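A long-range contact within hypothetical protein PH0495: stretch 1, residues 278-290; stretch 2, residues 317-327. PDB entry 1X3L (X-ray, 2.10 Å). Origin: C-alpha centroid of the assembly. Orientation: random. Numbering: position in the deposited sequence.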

# COMPACT_ATOMS: atom_id res chain seq x y z
N GLU A 278 0.98 19.21 -8.68
CA GLU A 278 2.04 20.16 -8.36
C GLU A 278 2.80 20.52 -9.63
O GLU A 278 3.16 21.68 -9.84
CB GLU A 278 2.98 19.56 -7.31
CG GLU A 278 4.11 20.46 -6.84
CD GLU A 278 3.63 21.81 -6.33
OE1 GLU A 278 2.52 21.88 -5.76
OE2 GLU A 278 4.37 22.80 -6.49
N ALA A 279 3.04 19.53 -10.48
CA ALA A 279 3.76 19.77 -11.73
C ALA A 279 3.02 20.83 -12.55
O ALA A 279 3.64 21.74 -13.10
CB ALA A 279 3.86 18.48 -12.53
N GLN A 280 1.70 20.71 -12.64
CA GLN A 280 0.92 21.68 -13.39
C GLN A 280 1.04 23.07 -12.77
O GLN A 280 1.11 24.06 -13.49
CB GLN A 280 -0.54 21.23 -13.46
CG GLN A 280 -0.71 19.94 -14.26
CD GLN A 280 -2.03 19.24 -14.01
OE1 GLN A 280 -2.51 19.18 -12.89
NE2 GLN A 280 -2.62 18.69 -15.07
N ARG A 281 1.07 23.14 -11.44
CA ARG A 281 1.20 24.43 -10.77
C ARG A 281 2.54 25.07 -11.08
O ARG A 281 2.67 26.30 -11.11
CB ARG A 281 1.06 24.26 -9.25
CG ARG A 281 -0.30 23.75 -8.80
CD ARG A 281 -0.44 23.83 -7.29
NE ARG A 281 -0.22 25.19 -6.82
CZ ARG A 281 -0.34 25.59 -5.56
NH1 ARG A 281 -0.70 24.72 -4.61
NH2 ARG A 281 -0.11 26.86 -5.24
N LEU A 282 3.55 24.24 -11.33
CA LEU A 282 4.88 24.75 -11.64
C LEU A 282 5.03 25.10 -13.13
O LEU A 282 6.10 25.48 -13.58
CB LEU A 282 5.94 23.73 -11.22
CG LEU A 282 5.95 23.44 -9.72
CD1 LEU A 282 6.82 22.24 -9.41
CD2 LEU A 282 6.43 24.68 -8.96
N GLY A 283 3.94 24.96 -13.89
CA GLY A 283 3.97 25.31 -15.30
C GLY A 283 4.21 24.19 -16.29
O GLY A 283 4.42 24.45 -17.48
N PHE A 284 4.18 22.94 -15.84
CA PHE A 284 4.40 21.81 -16.74
C PHE A 284 3.08 21.13 -17.08
O PHE A 284 2.11 21.22 -16.33
CB PHE A 284 5.27 20.72 -16.07
CG PHE A 284 6.69 21.14 -15.78
CD1 PHE A 284 7.73 20.77 -16.62
CD2 PHE A 284 6.99 21.87 -14.63
CE1 PHE A 284 9.06 21.10 -16.33
CE2 PHE A 284 8.31 22.21 -14.32
CZ PHE A 284 9.35 21.82 -15.17
N LYS A 285 3.06 20.46 -18.22
CA LYS A 285 1.90 19.67 -18.58
C LYS A 285 2.33 18.36 -17.90
O LYS A 285 3.52 18.02 -17.94
CB LYS A 285 1.80 19.48 -20.10
CG LYS A 285 1.23 20.68 -20.83
CD LYS A 285 -0.20 20.97 -20.38
CE LYS A 285 -0.79 22.18 -21.10
NZ LYS A 285 -0.88 21.98 -22.58
N ALA A 286 1.41 17.66 -17.27
CA ALA A 286 1.78 16.43 -16.57
C ALA A 286 0.88 15.28 -16.97
O ALA A 286 -0.33 15.46 -17.13
CB ALA A 286 1.71 16.64 -15.06
N TYR A 287 1.45 14.09 -17.11
CA TYR A 287 0.68 12.93 -17.51
C TYR A 287 1.03 11.70 -16.69
O TYR A 287 2.21 11.39 -16.48
CB TYR A 287 0.93 12.63 -18.98
CG TYR A 287 0.59 13.78 -19.89
CD1 TYR A 287 -0.73 14.01 -20.30
CD2 TYR A 287 1.58 14.67 -20.31
CE1 TYR A 287 -1.05 15.10 -21.11
CE2 TYR A 287 1.27 15.75 -21.12
CZ TYR A 287 -0.04 15.96 -21.52
OH TYR A 287 -0.33 17.03 -22.34
N ILE A 288 0.00 11.00 -16.21
CA ILE A 288 0.21 9.78 -15.45
C ILE A 288 0.12 8.69 -16.51
O ILE A 288 -0.94 8.43 -17.07
CB ILE A 288 -0.88 9.59 -14.39
CG1 ILE A 288 -0.77 10.71 -13.34
CG2 ILE A 288 -0.74 8.24 -13.73
CD1 ILE A 288 -1.92 10.76 -12.34
N MET A 289 1.27 8.07 -16.79
CA MET A 289 1.37 7.04 -17.81
C MET A 289 0.78 5.71 -17.36
O MET A 289 0.22 4.97 -18.16
CB MET A 289 2.84 6.85 -18.20
CG MET A 289 3.55 8.15 -18.58
SD MET A 289 2.74 9.04 -19.94
CE MET A 289 3.34 8.10 -21.36
N THR A 290 0.91 5.43 -16.06
CA THR A 290 0.37 4.21 -15.48
C THR A 290 0.60 4.17 -13.98
O THR A 290 1.44 4.90 -13.44
CB THR A 290 1.01 2.94 -16.10
OG1 THR A 290 0.36 1.77 -15.57
CG2 THR A 290 2.50 2.85 -15.77
N PRO A 317 5.61 11.78 -27.60
CA PRO A 317 4.16 12.00 -27.64
C PRO A 317 3.68 13.33 -27.06
O PRO A 317 2.52 13.71 -27.26
CB PRO A 317 3.62 10.80 -26.88
CG PRO A 317 4.67 10.57 -25.85
CD PRO A 317 5.94 10.70 -26.65
N PHE A 318 4.56 14.03 -26.34
CA PHE A 318 4.22 15.32 -25.74
C PHE A 318 5.33 16.33 -26.01
O PHE A 318 6.49 15.96 -26.21
CB PHE A 318 4.08 15.20 -24.21
CG PHE A 318 3.23 14.06 -23.76
CD1 PHE A 318 3.80 12.98 -23.08
CD2 PHE A 318 1.86 14.05 -23.99
CE1 PHE A 318 3.02 11.92 -22.63
CE2 PHE A 318 1.06 13.00 -23.55
CZ PHE A 318 1.65 11.93 -22.87
N GLU A 319 4.98 17.61 -26.02
CA GLU A 319 5.94 18.69 -26.23
C GLU A 319 6.45 19.16 -24.86
O GLU A 319 5.66 19.35 -23.94
CB GLU A 319 5.28 19.90 -26.91
CG GLU A 319 4.88 19.71 -28.37
CD GLU A 319 6.07 19.67 -29.32
OE1 GLU A 319 7.19 20.02 -28.90
OE2 GLU A 319 5.87 19.29 -30.50
N PRO A 320 7.77 19.36 -24.71
CA PRO A 320 8.29 19.83 -23.42
C PRO A 320 7.78 21.27 -23.25
O PRO A 320 7.41 21.90 -24.24
CB PRO A 320 9.80 19.80 -23.60
CG PRO A 320 10.02 18.82 -24.73
CD PRO A 320 8.87 19.11 -25.66
N PRO A 321 7.76 21.80 -22.02
CA PRO A 321 8.16 21.19 -20.75
C PRO A 321 7.08 20.23 -20.29
O PRO A 321 5.90 20.58 -20.25
CB PRO A 321 8.30 22.39 -19.82
CG PRO A 321 7.21 23.30 -20.29
CD PRO A 321 7.33 23.20 -21.81
N VAL A 322 7.48 19.02 -19.93
CA VAL A 322 6.49 18.04 -19.53
C VAL A 322 6.99 17.13 -18.41
O VAL A 322 8.19 16.94 -18.24
CB VAL A 322 6.07 17.20 -20.76
CG1 VAL A 322 7.28 16.47 -21.33
CG2 VAL A 322 4.96 16.22 -20.40
N VAL A 323 6.04 16.61 -17.64
CA VAL A 323 6.33 15.69 -16.55
C VAL A 323 5.52 14.42 -16.78
O VAL A 323 4.31 14.49 -17.03
CB VAL A 323 5.92 16.27 -15.18
CG1 VAL A 323 6.04 15.20 -14.11
CG2 VAL A 323 6.81 17.46 -14.83
N LEU A 324 6.19 13.28 -16.73
CA LEU A 324 5.52 11.99 -16.92
C LEU A 324 5.64 11.20 -15.63
O LEU A 324 6.70 11.18 -15.00
CB LEU A 324 6.15 11.20 -18.07
CG LEU A 324 5.84 11.61 -19.52
CD1 LEU A 324 6.26 13.04 -19.77
CD2 LEU A 324 6.57 10.68 -20.46
N VAL A 325 4.56 10.53 -15.24
CA VAL A 325 4.57 9.76 -14.00
C VAL A 325 4.25 8.29 -14.26
O VAL A 325 3.25 7.95 -14.91
CB VAL A 325 3.55 10.34 -12.99
CG1 VAL A 325 3.72 9.67 -11.63
CG2 VAL A 325 3.74 11.85 -12.87
N PHE A 326 5.11 7.41 -13.74
CA PHE A 326 4.95 5.97 -13.89
C PHE A 326 4.95 5.35 -12.49
O PHE A 326 5.97 5.38 -11.80
CB PHE A 326 6.11 5.37 -14.68
CG PHE A 326 6.32 5.97 -16.05
CD1 PHE A 326 5.83 5.33 -17.19
CD2 PHE A 326 7.08 7.12 -16.21
CE1 PHE A 326 6.10 5.83 -18.47
CE2 PHE A 326 7.36 7.63 -17.48
CZ PHE A 326 6.87 6.99 -18.61
N GLY A 327 3.83 4.78 -12.08
CA GLY A 327 3.77 4.17 -10.77
C GLY A 327 3.60 2.66 -10.86
O GLY A 327 3.13 2.14 -11.88

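This contact is a pair of neighbouring parallel β-strands, 285-290 and 322-327, joined by a backbone hydrogen-bond ladder and flanked by apolar and aromatic packing. The strand axes come within 4.6 Å and their directions differ by 25°.

The ladder starts loosely. Lys285 N gives a weak bond to Pro321 O at 3.5 Å, long but nearly straight. The next bonds are short. Val323 N donates to Lys285 O at 2.9 Å, and Tyr287 N donates to Val323 O, also at 2.9 Å. Val325 N then reaches Tyr287 O at 2.8 Å, and Met289 N reaches Val325 O at 2.7 Å. Lys285 and Tyr287 each use both N and O toward the partner strand, as alternate residues do in a parallel pair; at Met289 only the N takes part, and the next carbonyl to accept is that of Thr290. CA-H...O contacts fill in between, the shortest from Ala286 CA to Val323 O at 3.2 Å.

The register slips by one residue after Ile288. Ile288 pairs with Val325, but Thr290 pairs with Phe326, so Met289 is the extra residue of a β-bulge. Its phi/psi of -75/-34 departs from the extended values of its neighbours. Pairing resumes beyond it, where Gly327 N donates to Thr290 O at 2.8 Å.

At the bulge, the CA-to-CB bond of Met289 points toward the second stretch. Met289 CG lies over the face of the Phe326 ring, 3.7 Å from its centroid, in a CH-pi contact. Met289 CB is 3.4 Å from Phe326 CE1. The sulfur meets a second ring at its edge, with Met289 SD 4.0 Å from Phe318 CE1.

Phe318 precedes the strand but still joins the contact. Its ring and that of Tyr287 form an offset stack, with planes at 6° and centroids 3.9 Å apart. The closest atoms are Tyr287 CE2 and Phe318 CD2, at 3.4 Å. Val322 packs at the edge of the same tyrosine ring, with Val322 CG2 3.7 Å from Tyr287 CD2.

Lys285, Tyr287, Thr290, Val322, Leu324 and Phe326 lie on one face of the sheet; Ala286, Ile288, Val323 and Val325 lie on the other. On this second face Ala286 CB is 4.2 Å from Val323 CB. The helix end and the turn after it add to this packing. Ala279 CB lies 3.9 Å from Val323 CG2, and Phe284 CG lies 3.8 Å from the same methyl, Val323 CG2. Phe284 CD1 also touches Pro321 CB at 3.6 Å. Between helix and strand, Gly283 forms part of a Schellman motif. Its positive phi would jam a CB against the preceding carbonyl oxygen, which calls for glycine.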